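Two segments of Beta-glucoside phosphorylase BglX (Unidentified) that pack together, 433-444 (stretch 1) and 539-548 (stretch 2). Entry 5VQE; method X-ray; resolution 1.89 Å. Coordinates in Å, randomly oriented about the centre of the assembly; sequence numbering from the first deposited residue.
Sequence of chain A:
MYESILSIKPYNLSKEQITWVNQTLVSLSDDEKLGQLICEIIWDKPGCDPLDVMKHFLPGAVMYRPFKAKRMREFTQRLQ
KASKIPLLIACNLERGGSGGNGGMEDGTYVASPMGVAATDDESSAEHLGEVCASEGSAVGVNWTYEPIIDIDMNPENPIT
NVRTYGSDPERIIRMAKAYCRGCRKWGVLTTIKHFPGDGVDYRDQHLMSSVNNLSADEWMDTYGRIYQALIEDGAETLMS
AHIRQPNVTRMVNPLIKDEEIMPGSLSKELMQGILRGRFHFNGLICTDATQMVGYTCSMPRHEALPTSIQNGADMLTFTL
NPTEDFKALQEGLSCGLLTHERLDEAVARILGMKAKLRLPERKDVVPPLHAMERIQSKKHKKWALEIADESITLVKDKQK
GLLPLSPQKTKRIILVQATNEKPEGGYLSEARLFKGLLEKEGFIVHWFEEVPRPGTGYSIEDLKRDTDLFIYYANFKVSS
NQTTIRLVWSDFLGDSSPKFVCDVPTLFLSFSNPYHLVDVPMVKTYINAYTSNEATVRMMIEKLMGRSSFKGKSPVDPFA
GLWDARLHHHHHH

Stretch 1, residues 433-444: LFKGLLEKEGFI
Stretch 2, residues 539-548: MMIEKLMGRS

How do the two backbones lie against each other? Each stretch opens in the last turns of a helix that begins earlier in the chain and continues past its C-terminal end. The helices run in broadly the same direction, their axes 35° apart (signed -35°) and 10.4 Å at closest approach. L437 faces I541, with CA to CA 7.2 Å, and one turn later E441 faces M545, with CA to CA 8.5 Å. Together the stretches bury 414 Å².

What fills the space between the helices? The side chain of I541 (chi1 -76°, chi2 -68°) is a knob set among F434, L437, L438 and E441. Its CD1 lies 3.6 Å from L438 CD2 and 3.7 Å from F434 CE1, while its CG1 lies 3.7 Å from L437 CB. A branched aliphatic chain suits this hole because CG1 and CG2 leave CB in different directions, and CG2 comes 4.0 Å from E441 OE2. L437 and L438 are both m,t. F434, chi1 t and chi2 75°, starts sideways but brings its ring nearer: CZ presents the ring edge to L544 CD1 at 4.0 Å, and CE1 is 4.0 Å from M540 CG.

Which charged groups bind the stretches, and are they satisfied? E441 (m, m, -37°) has its CA-to-CB bond toward stretch 2, and its carboxylate meets the R547 guanidinium in a two-pronged salt bridge: R547 NH1 donates to E441 OE1 at 2.9 Å and 176°, and R547 NH2 to E441 OE2 at 2.8 Å and 155°. R547 (m, t, m, -95°) is also gripped from its own stretch, NE donating to E542 OE1 at 2.8 Å and NH2 to E542 OE2 at 3.0 Å. Thus NE, NH1 and NH2 all have carboxylate acceptors, and one cation serves two acids, E542 being m, m, -51°. M545, m,m,m, places CE 3.5 Å from E441 OE1 and SD 3.8 Å from F443 CE2, at that ring's edge; F443 has chi1 -65° and chi2 -76°.

How do the helix ends deliver these side chains? Each closes in a Schellman motif with a positive-phi glycine, G442 at 111/3 and G546 at 81/10. In the first, F443 N donates to L438 O at 3.3 Å and G442 N to E439 O at 2.9 Å; in the second, R547 N donates to E542 O at 2.9 Å and G546 N to K543 O at 3.1 Å. These bonds satisfy last-turn amides and carbonyls, and F443 (-81/149) and R547 (-86/-9) follow with CA-to-CB bonds toward the other stretch.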

# COMPACT_ATOMS: atom_id res chain seq x y z
N LEU A 433 21.63 -10.67 7.94
CA LEU A 433 22.55 -10.07 6.98
C LEU A 433 23.30 -8.91 7.61
O LEU A 433 24.54 -8.84 7.52
CB LEU A 433 21.77 -9.60 5.74
CG LEU A 433 22.62 -8.87 4.70
CD1 LEU A 433 23.69 -9.80 4.11
CD2 LEU A 433 21.75 -8.26 3.60
N PHE A 434 22.57 -7.99 8.24
CA PHE A 434 23.20 -6.84 8.89
C PHE A 434 24.24 -7.30 9.90
O PHE A 434 25.36 -6.77 9.95
CB PHE A 434 22.11 -5.98 9.56
CG PHE A 434 22.64 -4.74 10.23
CD1 PHE A 434 23.03 -3.64 9.47
CD2 PHE A 434 22.70 -4.64 11.61
CE1 PHE A 434 23.49 -2.49 10.07
CE2 PHE A 434 23.17 -3.51 12.22
CZ PHE A 434 23.56 -2.42 11.45
N LYS A 435 23.90 -8.31 10.71
CA LYS A 435 24.87 -8.84 11.67
C LYS A 435 26.12 -9.33 10.95
O LYS A 435 27.24 -8.98 11.33
CB LYS A 435 24.23 -9.98 12.48
CG LYS A 435 25.13 -10.56 13.59
CD LYS A 435 24.35 -11.52 14.47
CE LYS A 435 25.16 -12.00 15.67
NZ LYS A 435 26.28 -12.91 15.27
N GLY A 436 25.94 -10.13 9.90
CA GLY A 436 27.09 -10.65 9.17
C GLY A 436 27.95 -9.56 8.56
O GLY A 436 29.18 -9.66 8.55
N LEU A 437 27.32 -8.50 8.03
CA LEU A 437 28.09 -7.44 7.40
C LEU A 437 28.87 -6.63 8.43
O LEU A 437 29.97 -6.15 8.12
CB LEU A 437 27.16 -6.52 6.59
CG LEU A 437 26.49 -7.16 5.37
CD1 LEU A 437 25.61 -6.14 4.66
CD2 LEU A 437 27.51 -7.75 4.39
N LEU A 438 28.35 -6.47 9.65
CA LEU A 438 29.14 -5.84 10.70
C LEU A 438 30.36 -6.68 11.04
O LEU A 438 31.46 -6.16 11.22
CB LEU A 438 28.29 -5.63 11.96
CG LEU A 438 27.26 -4.50 11.94
CD1 LEU A 438 26.43 -4.54 13.22
CD2 LEU A 438 27.93 -3.16 11.79
N GLU A 439 30.17 -7.99 11.13
CA GLU A 439 31.27 -8.89 11.42
C GLU A 439 32.34 -8.81 10.33
O GLU A 439 33.54 -8.79 10.62
CB GLU A 439 30.73 -10.31 11.60
CG GLU A 439 29.94 -10.46 12.90
CD GLU A 439 29.13 -11.74 12.99
OE1 GLU A 439 28.75 -12.29 11.93
OE2 GLU A 439 28.87 -12.20 14.12
N LYS A 440 31.91 -8.72 9.07
CA LYS A 440 32.87 -8.56 7.97
C LYS A 440 33.72 -7.30 8.14
O LYS A 440 34.90 -7.30 7.76
CB LYS A 440 32.12 -8.53 6.64
N GLU A 441 33.16 -6.23 8.70
CA GLU A 441 33.92 -5.01 8.93
C GLU A 441 34.95 -5.14 10.04
O GLU A 441 35.82 -4.27 10.17
CB GLU A 441 32.97 -3.85 9.29
CG GLU A 441 31.98 -3.47 8.21
CD GLU A 441 32.63 -2.91 6.95
OE1 GLU A 441 33.65 -2.19 7.06
OE2 GLU A 441 32.13 -3.21 5.85
N GLY A 442 34.87 -6.19 10.86
CA GLY A 442 35.78 -6.37 11.98
C GLY A 442 35.14 -6.23 13.35
O GLY A 442 35.86 -6.31 14.36
N PHE A 443 33.84 -6.00 13.44
CA PHE A 443 33.18 -5.95 14.73
C PHE A 443 32.90 -7.36 15.26
O PHE A 443 32.66 -8.30 14.49
CB PHE A 443 31.86 -5.17 14.65
CG PHE A 443 32.03 -3.72 14.32
CD1 PHE A 443 32.47 -2.82 15.28
CD2 PHE A 443 31.73 -3.24 13.05
CE1 PHE A 443 32.62 -1.48 14.97
CE2 PHE A 443 31.88 -1.90 12.75
CZ PHE A 443 32.31 -1.03 13.71
N ILE A 444 32.93 -7.49 16.58
CA ILE A 444 32.39 -8.66 17.25
C ILE A 444 30.96 -8.34 17.65
O ILE A 444 30.71 -7.32 18.31
CB ILE A 444 33.25 -9.04 18.47
CG1 ILE A 444 34.62 -9.53 18.01
CG2 ILE A 444 32.55 -10.11 19.31
CD1 ILE A 444 35.60 -9.76 19.12
N MET A 539 23.27 -0.57 2.25
CA MET A 539 23.59 0.85 2.22
C MET A 539 23.70 1.43 3.62
O MET A 539 24.48 2.36 3.85
CB MET A 539 22.55 1.62 1.40
CG MET A 539 22.65 1.40 -0.10
SD MET A 539 24.33 1.68 -0.74
CE MET A 539 24.65 3.31 -0.15
N MET A 540 22.95 0.89 4.58
CA MET A 540 23.13 1.30 5.97
C MET A 540 24.57 1.04 6.42
O MET A 540 25.20 1.90 7.04
CB MET A 540 22.15 0.54 6.86
CG MET A 540 22.24 0.89 8.34
SD MET A 540 21.74 2.58 8.69
CE MET A 540 19.96 2.41 8.57
N ILE A 541 25.08 -0.16 6.13
CA ILE A 541 26.46 -0.49 6.47
C ILE A 541 27.42 0.53 5.87
O ILE A 541 28.29 1.06 6.56
CB ILE A 541 26.79 -1.92 6.00
CG1 ILE A 541 26.16 -2.95 6.94
CG2 ILE A 541 28.31 -2.14 5.89
CD1 ILE A 541 26.76 -2.99 8.35
N GLU A 542 27.26 0.83 4.58
CA GLU A 542 28.17 1.78 3.94
C GLU A 542 28.15 3.12 4.67
O GLU A 542 29.19 3.75 4.85
CB GLU A 542 27.81 1.96 2.47
CG GLU A 542 27.93 0.69 1.65
CD GLU A 542 29.33 0.11 1.70
OE1 GLU A 542 30.28 0.88 1.45
OE2 GLU A 542 29.49 -1.09 2.02
N LYS A 543 26.97 3.56 5.11
CA LYS A 543 26.87 4.88 5.70
C LYS A 543 27.35 4.89 7.15
O LYS A 543 27.97 5.87 7.59
CB LYS A 543 25.43 5.37 5.59
CG LYS A 543 25.03 5.68 4.15
CD LYS A 543 23.51 5.74 3.98
CE LYS A 543 23.12 5.75 2.51
NZ LYS A 543 23.79 6.84 1.74
N LEU A 544 27.08 3.83 7.90
CA LEU A 544 27.59 3.75 9.26
C LEU A 544 29.12 3.74 9.27
O LEU A 544 29.74 4.34 10.15
CB LEU A 544 27.05 2.50 9.95
CG LEU A 544 25.55 2.50 10.23
CD1 LEU A 544 25.12 1.15 10.77
CD2 LEU A 544 25.17 3.60 11.19
N MET A 545 29.73 3.07 8.30
CA MET A 545 31.18 3.01 8.19
C MET A 545 31.78 4.26 7.56
O MET A 545 33.01 4.37 7.48
CB MET A 545 31.59 1.78 7.38
CG MET A 545 31.10 0.46 7.95
SD MET A 545 31.52 0.24 9.69
CE MET A 545 33.31 0.19 9.61
N GLY A 546 30.95 5.22 7.13
CA GLY A 546 31.46 6.47 6.61
C GLY A 546 31.92 6.42 5.17
O GLY A 546 32.55 7.38 4.71
N ARG A 547 31.64 5.34 4.45
CA ARG A 547 31.94 5.25 3.03
C ARG A 547 30.85 5.84 2.15
O ARG A 547 31.05 5.95 0.93
CB ARG A 547 32.17 3.79 2.63
CG ARG A 547 33.30 3.11 3.40
CD ARG A 547 33.61 1.74 2.81
NE ARG A 547 32.57 0.75 3.06
CZ ARG A 547 32.58 -0.13 4.06
NH1 ARG A 547 33.58 -0.15 4.94
NH2 ARG A 547 31.58 -0.99 4.18
N SER A 548 29.70 6.20 2.72
CA SER A 548 28.59 6.77 1.97
C SER A 548 27.92 7.80 2.85
O SER A 548 27.66 7.54 4.02
CB SER A 548 27.59 5.68 1.54
OG SER A 548 26.41 6.25 0.97